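Local coordinates for conserved hypothetical exported protein (Bacteroides fragilis, PDB 4JJA) that is of unknown function but may act as an exo-beta-N-acetylmuramidase, releasing N-acetylmuramic acid from peptidoglycan fragments, at residues Leu114-Tyr119 / Tyr228-Ile233; Asn223-Tyr228 / Pro250-Gly255; Ile233-Gly238 / Ile302-Leu307. One frame throughout, in Å; residues are numbered along the deposited sequence.

Contact 1. Residues Leu114-Tyr119 / Tyr228-Ile233; sequences LRFYTY and YLYPSI
The ring of Tyr230 receives the edge of Phe116 on one face, with Phe116 CE1 above it at 3.9 Å from Tyr230 CE2. The centroids lie 5.6 Å apart and the planes meet at 78°, the signature of an offset edge-to-face pair. Phe251 forms a second edge-to-face pair with Tyr230. Leu114 CG and Tyr117 CD1 approach the Tyr230 ring obliquely from opposite sides of its plane, Leu114 on the Phe116 side. Tyr230 OH in turn sits at the edge of two rings, near the plane of each: it is 3.7 Å from Phe116 CD1 and 3.6 Å from Tyr117 CD1. Pro231 O also lies at the edge of Phe116, a buried carbonyl with no hydrogen-bonding partner in the model. The torsion of Tyr230, with CG anti to the backbone N (chi1 -177°), starts the ring on its way from the helix toward the loop. That loop follows strand 104-107 of the parallel, Rossmann-like sheet and precedes helix 119-132. Its residues Leu114 to Tyr117 form a type I beta turn, closed by the bond from Tyr117 N to Leu114 O, which brings three side chains to Tyr230. Leu114 slides past the Tyr230 ring in the opposite direction, placing CG 3.6 Å from Tyr230 CD2, while its CD1 branch meets Pro231 CB at 3.8 Å, the side chains crossing at about a right angle. Tyr117 OH bonds outside the contact, to Ser218 OG, whereas one oxygen of a glycerol, probably a crystallisation additive, bonds both Tyr230 OH and Thr118 N, linking the two segments.

Contact 2. Residues Asn223-Tyr228 / Pro250-Gly255; sequences NMKAIY and PFQVYG
Asn223 and Gln252 meet tip to tip beside the first turn of helix 224-233, where Asn223 is the N-cap: its OD1 accepts from Ala226 N at 2.9 Å. Gln252 leads into strand 253-256, an outer strand of the three-stranded antiparallel sheet, so the contact joins the helix start to the entry of that sheet. The two atoms of the Asn223 amide do different work, OD1 closing the helix start and ND2 donating to Gln252 OE1 at 3.1 Å. That second bond is nearly straight (165° at the hydrogen) and lies in the amide plane of Asn223; the donor stands above the Gln252 carbonyl plane, and the two amide planes are 75° apart. This is the solvent-facing edge, where Asn223 and Lys225 are partly exposed. Lys225 brings its CB to 3.7 Å from Gln252 OE1, then its bent chain leads NZ away to Leu292 O and a salt bridge with Asp294. The inner part is wholly buried on both sides. Here Ala226 CB lies 3.6 Å from Pro250 O and 4.0 Å from Phe251 CB, and the backbones come together, with the CA atoms of Ala226 and Phe251 at 5.0 Å. Gln252 spans both parts: CG, anti to the carbonyl carbon (chi1 -62°), rests 3.9 Å from Ala226 N, while NE2 turns back within its own segment to donate to Pro250 O at 3.0 Å.

Contact 3. Residues Ile233-Gly238 / Ile302-Leu307; sequences ICLFEG and INLDYL
Phe236 points the rim of its ring at the backbone of the facing helix: CZ is 3.4 Å from Tyr306 O, which lies at the ring edge near its plane. Its CG stands anti to the carbonyl carbon (chi1 -74°), and the Phe236 and Tyr306 side chains cross at about a right angle. Beside it, CE2 meets Tyr306 CB at 3.8 Å and CE1 meets Leu307 CA, also at 3.8 Å. Contacts of the Leu307 branches are less certain, because that residue was modelled in two conformers. Ile233 reaches Tyr306 with its longer arm: CG1 lies beside the backbone N, and a further bend at chi2 (-67°) sets CD1 3.6 Å from Tyr306 CD2, obliquely to the ring. The elements joined are the 3-10 turn 234-237, which continues directly from helix 224-233, and the start of helix 305-314. The latter is shaped by an Asx turn in which Asn303 OD1 accepts from Asp305 N at 2.9 Å, the donor lying well above the carbonyl plane. Asn303 N is held in turn by Ser232 OG, in the last turn of helix 224-233, two residues before the 3-10 turn. Leu235 has an extended chain, with CD1 anti to CA (chi2 179°), and this arm touches Leu304 CD2 at 3.8 Å. The CB of Leu304 points away from the 3-10 turn, but the end of the chain comes back and CD2 makes the approach, while the side chain also rests on Ala344 and Ile347 of helix 344-350. The Phe236 ring is also stacked with Tyr254 of strand 253-256.

From the N terminus, the turn after strand 104-107 is met first, and contact 1 closes a long loop when helix 224-233 packs on it 109 residues later. Contact 2 opens at the start of that helix, before contact 1 has closed, so the two cross and share Tyr228; it ends at strand 253-256. Contact 3 opens where contact 1 closes, at the shared Ile233, and runs on to helix 305-314; it crosses contact 2 in turn. Helix 224-233 and its 3-10 extension thus link the Rossmann-like sheet region to the small antiparallel sheet and the later helices. Phe251 lies between, with CE1 3.4 Å from Tyr230 CD1 and 3.9 Å from Cys234 CB.

Contact 1. Residues Leu114-Tyr119 / Tyr228-Ile233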
loop_
_atom_site.group_PDB
_atom_site.type_symbol
_atom_site.label_atom_id
_atom_site.label_comp_id
_atom_site.label_asym_id
_atom_site.label_seq_id
_atom_site.Cartn_x
_atom_site.Cartn_y
_atom_site.Cartn_z
ATOM N N LEU A 114 0.733 0.340 3.726
ATOM C CA LEU A 114 0.598 1.710 4.144
ATOM C C LEU A 114 -0.800 2.221 3.879
ATOM O O LEU A 114 -1.412 1.964 2.847
ATOM C CB LEU A 114 1.578 2.615 3.381
ATOM C CG LEU A 114 2.961 2.732 3.985
ATOM C CD1 LEU A 114 2.904 3.381 5.373
ATOM C CD2 LEU A 114 3.700 1.391 3.932
ATOM N N ARG A 115 -1.277 3.029 4.809
ATOM C CA ARG A 115 -2.612 3.644 4.649
ATOM C C ARG A 115 -2.748 4.519 3.406
ATOM O O ARG A 115 -3.815 4.644 2.857
ATOM C CB ARG A 115 -2.941 4.426 5.906
ATOM C CG ARG A 115 -4.352 4.921 6.005
ATOM C CD ARG A 115 -4.599 5.660 7.290
ATOM N NE ARG A 115 -3.860 6.887 7.365
ATOM C CZ ARG A 115 -3.362 7.418 8.486
ATOM N NH1 ARG A 115 -3.485 6.805 9.659
ATOM N NH2 ARG A 115 -2.677 8.580 8.410
ATOM N N PHE A 116 -1.656 5.118 2.958
ATOM C CA PHE A 116 -1.645 5.996 1.815
ATOM C C PHE A 116 -1.201 5.318 0.534
ATOM O O PHE A 116 -1.062 5.988 -0.501
ATOM C CB PHE A 116 -0.901 7.312 2.091
ATOM C CG PHE A 116 0.386 7.186 2.848
ATOM C CD1 PHE A 116 1.480 6.524 2.299
ATOM C CD2 PHE A 116 0.522 7.764 4.103
ATOM C CE1 PHE A 116 2.697 6.428 2.988
ATOM C CE2 PHE A 116 1.729 7.670 4.788
ATOM C CZ PHE A 116 2.802 6.988 4.242
ATOM N N TYR A 117 -1.080 3.972 0.551
ATOM C CA TYR A 117 -0.889 3.155 -0.658
ATOM C C TYR A 117 -2.234 2.488 -0.880
ATOM O O TYR A 117 -2.657 1.687 -0.053
ATOM C CB TYR A 117 0.218 2.167 -0.432
ATOM C CG TYR A 117 0.697 1.498 -1.714
ATOM C CD1 TYR A 117 1.724 2.053 -2.435
ATOM C CD2 TYR A 117 0.197 0.277 -2.140
ATOM C CE1 TYR A 117 2.217 1.486 -3.564
ATOM C CE2 TYR A 117 0.663 -0.333 -3.289
ATOM C CZ TYR A 117 1.686 0.285 -4.005
ATOM O OH TYR A 117 2.145 -0.357 -5.135
ATOM N N THR A 118 -2.842 2.793 -2.036
ATOM C CA THR A 118 -4.313 2.810 -2.218
ATOM C C THR A 118 -5.030 1.598 -2.724
ATOM O O THR A 118 -6.242 1.641 -2.920
ATOM C CB THR A 118 -4.765 3.969 -3.171
ATOM O OG1 THR A 118 -4.276 3.773 -4.502
ATOM C CG2 THR A 118 -4.279 5.301 -2.629
ATOM N N TYR A 119 -4.328 0.503 -2.928
ATOM C CA TYR A 119 -5.010 -0.703 -3.445
ATOM C C TYR A 119 -6.130 -1.172 -2.514
ATOM O O TYR A 119 -7.150 -1.629 -2.990
ATOM C CB TYR A 119 -4.067 -1.876 -3.661
ATOM C CG TYR A 119 -3.009 -1.693 -4.704
ATOM C CD1 TYR A 119 -3.115 -0.705 -5.686
ATOM C CD2 TYR A 119 -1.900 -2.523 -4.707
ATOM C CE1 TYR A 119 -2.100 -0.566 -6.664
ATOM C CE2 TYR A 119 -0.921 -2.386 -5.663
ATOM C CZ TYR A 119 -1.028 -1.390 -6.615
ATOM O OH TYR A 119 -0.042 -1.241 -7.595
ATOM N N TYR A 228 10.845 -0.291 2.905
ATOM C CA TYR A 228 10.978 -0.118 4.332
ATOM C C TYR A 228 11.030 1.328 4.791
ATOM O O TYR A 228 10.581 1.660 5.881
ATOM C CB TYR A 228 12.185 -0.881 4.873
ATOM C CG TYR A 228 12.111 -2.391 4.701
ATOM C CD1 TYR A 228 10.942 -3.106 5.012
ATOM C CD2 TYR A 228 13.212 -3.124 4.346
ATOM C CE1 TYR A 228 10.863 -4.480 4.911
ATOM C CE2 TYR A 228 13.164 -4.517 4.245
ATOM C CZ TYR A 228 12.010 -5.212 4.518
ATOM O OH TYR A 228 11.970 -6.577 4.424
ATOM N N LEU A 229 11.616 2.192 3.969
ATOM C CA LEU A 229 11.668 3.629 4.248
ATOM C C LEU A 229 10.390 4.390 3.919
ATOM O O LEU A 229 10.143 5.452 4.465
ATOM C CB LEU A 229 12.869 4.260 3.507
ATOM C CG LEU A 229 14.237 3.998 4.137
ATOM C CD1 LEU A 229 15.339 4.419 3.165
ATOM C CD2 LEU A 229 14.354 4.725 5.458
ATOM N N TYR A 230 9.554 3.817 3.042
ATOM C CA TYR A 230 8.357 4.435 2.559
ATOM C C TYR A 230 7.475 5.033 3.674
ATOM O O TYR A 230 7.003 6.186 3.507
ATOM C CB TYR A 230 7.628 3.447 1.628
ATOM C CG TYR A 230 6.379 3.913 0.964
ATOM C CD1 TYR A 230 6.380 4.891 -0.011
ATOM C CD2 TYR A 230 5.187 3.282 1.216
ATOM C CE1 TYR A 230 5.210 5.305 -0.628
ATOM C CE2 TYR A 230 4.012 3.673 0.605
ATOM C CZ TYR A 230 4.010 4.702 -0.290
ATOM O OH TYR A 230 2.817 5.080 -0.881
ATOM N N PRO A 231 7.240 4.312 4.777
ATOM C CA PRO A 231 6.387 4.924 5.792
ATOM C C PRO A 231 6.865 6.257 6.327
ATOM O O PRO A 231 6.053 7.115 6.676
ATOM C CB PRO A 231 6.373 3.871 6.925
ATOM C CG PRO A 231 6.700 2.604 6.235
ATOM C CD PRO A 231 7.635 2.922 5.113
ATOM N N SER A 232 8.180 6.406 6.417
ATOM C CA SER A 232 8.807 7.632 6.933
ATOM C C SER A 232 8.970 8.670 5.819
ATOM O O SER A 232 8.618 9.829 5.970
ATOM C CB SER A 232 10.182 7.316 7.550
ATOM O OG SER A 232 10.067 6.417 8.635
ATOM N N ILE A 233 9.444 8.247 4.688
ATOM C CA ILE A 233 9.834 9.167 3.618
ATOM C C ILE A 233 8.660 9.662 2.782
ATOM O O ILE A 233 8.688 10.783 2.325
ATOM C CB ILE A 233 10.961 8.519 2.747
ATOM C CG1 ILE A 233 12.192 8.327 3.611
ATOM C CG2 ILE A 233 11.313 9.345 1.492
ATOM C CD1 ILE A 233 12.877 9.600 4.083
#

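Contact 2. Residues Asn223-Tyr228 / Pro250-Gly255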
loop_
_atom_site.group_PDB
_atom_site.type_symbol
_atom_site.label_atom_id
_atom_site.label_comp_id
_atom_site.label_asym_id
_atom_site.label_seq_id
_atom_site.Cartn_x
_atom_site.Cartn_y
_atom_site.Cartn_z
ATOM N N ASN A 223 12.995 -1.374 -4.718
ATOM C CA ASN A 223 13.725 -2.296 -3.870
ATOM C C ASN A 223 13.141 -2.324 -2.442
ATOM O O ASN A 223 12.231 -1.552 -2.109
ATOM C CB ASN A 223 15.240 -2.009 -3.885
ATOM C CG ASN A 223 15.583 -0.647 -3.316
ATOM O OD1 ASN A 223 14.776 -0.046 -2.650
ATOM N ND2 ASN A 223 16.753 -0.162 -3.596
HETATM N N MSE A 224 13.673 -3.217 -1.611
HETATM C CA MSE A 224 13.162 -3.344 -0.290
HETATM C C MSE A 224 13.543 -2.163 0.609
HETATM O O MSE A 224 12.782 -1.813 1.513
HETATM C CB MSE A 224 13.527 -4.673 0.352
HETATM C CG MSE A 224 12.884 -5.875 -0.366
HETATM SE SE MSE A 224 10.974 -5.737 -0.480
HETATM C CE MSE A 224 10.578 -5.738 1.402
ATOM N N LYS A 225 14.657 -1.524 0.352
ATOM C CA LYS A 225 15.052 -0.370 1.099
ATOM C C LYS A 225 13.985 0.732 0.976
ATOM O O LYS A 225 13.569 1.344 1.969
ATOM C CB LYS A 225 16.413 0.169 0.636
ATOM C CG LYS A 225 17.133 0.996 1.648
ATOM C CD LYS A 225 17.780 0.112 2.737
ATOM C CE LYS A 225 19.007 -0.647 2.272
ATOM N NZ LYS A 225 19.315 -1.620 3.338
ATOM N N ALA A 226 13.540 0.960 -0.255
ATOM C CA ALA A 226 12.515 1.969 -0.520
ATOM C C ALA A 226 11.236 1.572 0.219
ATOM O O ALA A 226 10.566 2.401 0.798
ATOM C CB ALA A 226 12.260 2.050 -2.022
ATOM N N ILE A 227 10.861 0.295 0.174
ATOM C CA ILE A 227 9.613 -0.202 0.810
ATOM C C ILE A 227 9.691 -0.024 2.312
ATOM O O ILE A 227 8.699 0.301 2.950
ATOM C CB ILE A 227 9.315 -1.644 0.354
ATOM C CG1 ILE A 227 8.897 -1.589 -1.125
ATOM C CG2 ILE A 227 8.227 -2.311 1.249
ATOM C CD1 ILE A 227 8.803 -2.882 -1.813
ATOM N N TYR A 228 10.845 -0.291 2.905
ATOM C CA TYR A 228 10.978 -0.118 4.332
ATOM C C TYR A 228 11.030 1.328 4.791
ATOM O O TYR A 228 10.581 1.660 5.881
ATOM C CB TYR A 228 12.185 -0.881 4.873
ATOM C CG TYR A 228 12.111 -2.391 4.701
ATOM C CD1 TYR A 228 10.942 -3.106 5.012
ATOM C CD2 TYR A 228 13.212 -3.124 4.346
ATOM C CE1 TYR A 228 10.863 -4.480 4.911
ATOM C CE2 TYR A 228 13.164 -4.517 4.245
ATOM C CZ TYR A 228 12.010 -5.212 4.518
ATOM O OH TYR A 228 11.970 -6.577 4.424
ATOM N N PRO A 250 14.828 6.443 -5.484
ATOM C CA PRO A 250 13.533 6.942 -4.995
ATOM C C PRO A 250 13.171 6.346 -3.657
ATOM O O PRO A 250 13.373 5.178 -3.391
ATOM C CB PRO A 250 12.553 6.520 -6.079
ATOM C CG PRO A 250 13.173 5.319 -6.675
ATOM C CD PRO A 250 14.682 5.586 -6.665
ATOM N N PHE A 251 12.628 7.205 -2.797
ATOM C CA PHE A 251 12.246 6.860 -1.430
ATOM C C PHE A 251 13.410 6.497 -0.539
ATOM O O PHE A 251 13.200 6.058 0.589
ATOM C CB PHE A 251 11.115 5.828 -1.333
ATOM C CG PHE A 251 9.791 6.368 -1.800
ATOM C CD1 PHE A 251 9.004 7.125 -0.968
ATOM C CD2 PHE A 251 9.370 6.167 -3.078
ATOM C CE1 PHE A 251 7.820 7.643 -1.418
ATOM C CE2 PHE A 251 8.188 6.677 -3.502
ATOM C CZ PHE A 251 7.424 7.435 -2.703
ATOM N N GLN A 252 14.640 6.796 -0.976
ATOM C CA GLN A 252 15.833 6.437 -0.224
ATOM C C GLN A 252 16.749 7.617 0.037
ATOM O O GLN A 252 17.855 7.462 0.527
ATOM C CB GLN A 252 16.600 5.330 -0.943
ATOM C CG GLN A 252 15.823 4.025 -1.101
ATOM C CD GLN A 252 16.319 3.216 -2.262
ATOM O OE1 GLN A 252 17.285 2.462 -2.095
ATOM N NE2 GLN A 252 15.746 3.410 -3.443
ATOM N N VAL A 253 16.280 8.814 -0.345
ATOM C CA VAL A 253 16.969 10.093 -0.169
ATOM C C VAL A 253 15.938 11.163 0.152
ATOM O O VAL A 253 14.734 10.958 -0.107
ATOM C CB VAL A 253 17.785 10.479 -1.438
ATOM C CG1 VAL A 253 18.770 9.400 -1.889
ATOM C CG2 VAL A 253 16.816 10.854 -2.571
ATOM N N TYR A 254 16.402 12.299 0.658
ATOM C CA TYR A 254 15.540 13.478 0.678
ATOM C C TYR A 254 16.379 14.715 0.483
ATOM O O TYR A 254 17.530 14.766 0.885
ATOM C CB TYR A 254 14.666 13.569 1.932
ATOM C CG TYR A 254 15.385 13.783 3.224
ATOM C CD1 TYR A 254 15.881 12.690 3.950
ATOM C CD2 TYR A 254 15.566 15.048 3.754
ATOM C CE1 TYR A 254 16.478 12.881 5.192
ATOM C CE2 TYR A 254 16.184 15.231 4.967
ATOM C CZ TYR A 254 16.637 14.163 5.693
ATOM O OH TYR A 254 17.257 14.337 6.916
ATOM N N GLY A 255 15.827 15.723 -0.178
ATOM C CA GLY A 255 16.585 16.939 -0.376
ATOM C C GLY A 255 15.775 17.990 -1.108
ATOM O O GLY A 255 14.679 17.742 -1.569
#

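Contact 3. Residues Ile233-Gly238 / Ile302-Leu307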
loop_
_atom_site.group_PDB
_atom_site.type_symbol
_atom_site.label_atom_id
_atom_site.label_comp_id
_atom_site.label_asym_id
_atom_site.label_seq_id
_atom_site.Cartn_x
_atom_site.Cartn_y
_atom_site.Cartn_z
ATOM N N ILE A 233 9.444 8.247 4.688
ATOM C CA ILE A 233 9.834 9.167 3.618
ATOM C C ILE A 233 8.660 9.662 2.782
ATOM O O ILE A 233 8.688 10.783 2.325
ATOM C CB ILE A 233 10.961 8.519 2.747
ATOM C CG1 ILE A 233 12.192 8.327 3.611
ATOM C CG2 ILE A 233 11.313 9.345 1.492
ATOM C CD1 ILE A 233 12.877 9.600 4.083
ATOM N N CYS A 234 7.600 8.886 2.641
ATOM C CA CYS A 234 6.445 9.326 1.872
ATOM C C CYS A 234 5.758 10.517 2.535
ATOM O O CYS A 234 5.068 11.251 1.867
ATOM C CB CYS A 234 5.426 8.176 1.657
ATOM S SG CYS A 234 4.268 8.481 0.311
ATOM N N LEU A 235 6.002 10.754 3.828
ATOM C CA LEU A 235 5.484 11.980 4.447
ATOM C C LEU A 235 5.950 13.237 3.752
ATOM O O LEU A 235 5.280 14.285 3.827
ATOM C CB LEU A 235 5.805 11.977 5.936
ATOM C CG LEU A 235 5.245 10.764 6.711
ATOM C CD1 LEU A 235 5.664 10.885 8.189
ATOM C CD2 LEU A 235 3.742 10.629 6.578
ATOM N N PHE A 236 7.097 13.173 3.089
ATOM C CA PHE A 236 7.568 14.313 2.325
ATOM C C PHE A 236 6.679 14.699 1.160
ATOM O O PHE A 236 6.785 15.809 0.653
ATOM C CB PHE A 236 9.008 14.143 1.835
ATOM C CG PHE A 236 10.068 14.286 2.894
ATOM C CD1 PHE A 236 10.220 15.470 3.577
ATOM C CD2 PHE A 236 10.960 13.264 3.176
ATOM C CE1 PHE A 236 11.246 15.653 4.471
ATOM C CE2 PHE A 236 11.996 13.424 4.105
ATOM C CZ PHE A 236 12.111 14.629 4.761
ATOM N N GLU A 237 5.773 13.831 0.754
ATOM C CA GLU A 237 4.808 14.213 -0.285
ATOM C C GLU A 237 3.859 15.289 0.227
ATOM O O GLU A 237 3.163 15.889 -0.566
ATOM C CB GLU A 237 4.063 13.003 -0.803
ATOM C CG GLU A 237 5.082 12.073 -1.503
ATOM C CD GLU A 237 4.676 11.237 -2.649
ATOM O OE1 GLU A 237 3.525 10.868 -2.736
ATOM O OE2 GLU A 237 5.598 10.883 -3.440
ATOM N N GLY A 238 3.799 15.513 1.531
ATOM C CA GLY A 238 3.079 16.626 2.133
ATOM C C GLY A 238 3.912 17.865 2.317
ATOM O O GLY A 238 3.520 18.699 3.146
ATOM N N ILE A 302 8.226 4.277 11.896
ATOM C CA ILE A 302 8.041 5.638 11.378
ATOM C C ILE A 302 9.003 6.554 12.122
ATOM O O ILE A 302 8.962 6.643 13.338
ATOM C CB ILE A 302 6.613 6.107 11.525
ATOM C CG1 ILE A 302 5.663 5.251 10.677
ATOM C CG2 ILE A 302 6.467 7.611 11.173
ATOM C CD1 ILE A 302 4.176 5.525 10.929
ATOM N N ASN A 303 9.861 7.201 11.377
ATOM C CA ASN A 303 10.938 8.010 11.895
ATOM C C ASN A 303 10.740 9.439 11.414
ATOM O O ASN A 303 10.993 9.719 10.225
ATOM C CB ASN A 303 12.261 7.451 11.417
ATOM C CG ASN A 303 13.431 8.174 12.017
ATOM O OD1 ASN A 303 13.257 9.168 12.717
ATOM N ND2 ASN A 303 14.657 7.689 11.725
ATOM N N LEU A 304 10.309 10.326 12.320
ATOM C CA LEU A 304 10.094 11.736 12.013
ATOM C C LEU A 304 11.356 12.561 11.957
ATOM O O LEU A 304 11.291 13.746 11.662
ATOM C CB LEU A 304 9.085 12.359 12.975
ATOM C CG LEU A 304 7.707 11.769 13.025
ATOM C CD1 LEU A 304 6.893 12.396 14.142
ATOM C CD2 LEU A 304 6.991 11.895 11.649
ATOM N N ASP A 305 12.512 11.955 12.209
ATOM C CA ASP A 305 13.766 12.704 12.165
ATOM C C ASP A 305 13.945 13.448 10.859
ATOM O O ASP A 305 14.502 14.560 10.833
ATOM C CB ASP A 305 15.002 11.786 12.375
ATOM C CG ASP A 305 15.247 11.342 13.807
ATOM O OD1 ASP A 305 14.645 11.874 14.727
ATOM O OD2 ASP A 305 16.114 10.442 13.988
ATOM N N TYR A 306 13.587 12.786 9.746
ATOM C CA TYR A 306 13.890 13.342 8.459
ATOM C C TYR A 306 13.027 14.576 8.190
ATOM O O TYR A 306 13.515 15.628 7.741
ATOM C CB TYR A 306 13.675 12.270 7.368
ATOM C CG TYR A 306 14.314 10.935 7.705
ATOM C CD1 TYR A 306 15.642 10.859 8.064
ATOM C CD2 TYR A 306 13.599 9.757 7.634
ATOM C CE1 TYR A 306 16.237 9.623 8.402
ATOM C CE2 TYR A 306 14.188 8.520 7.955
ATOM C CZ TYR A 306 15.510 8.471 8.351
ATOM O OH TYR A 306 16.083 7.235 8.610
ATOM N N LEU A 307 11.735 14.452 8.441
ATOM C CA LEU A 307 10.825 15.532 8.277
ATOM C C LEU A 307 11.212 16.768 9.139
ATOM O O LEU A 307 11.197 17.903 8.681
ATOM C CB LEU A 307 9.451 14.956 8.617
ATOM C CG LEU A 307 8.270 15.863 8.394
ATOM C CD1 LEU A 307 8.010 16.119 6.920
ATOM C CD2 LEU A 307 7.041 15.274 9.011
#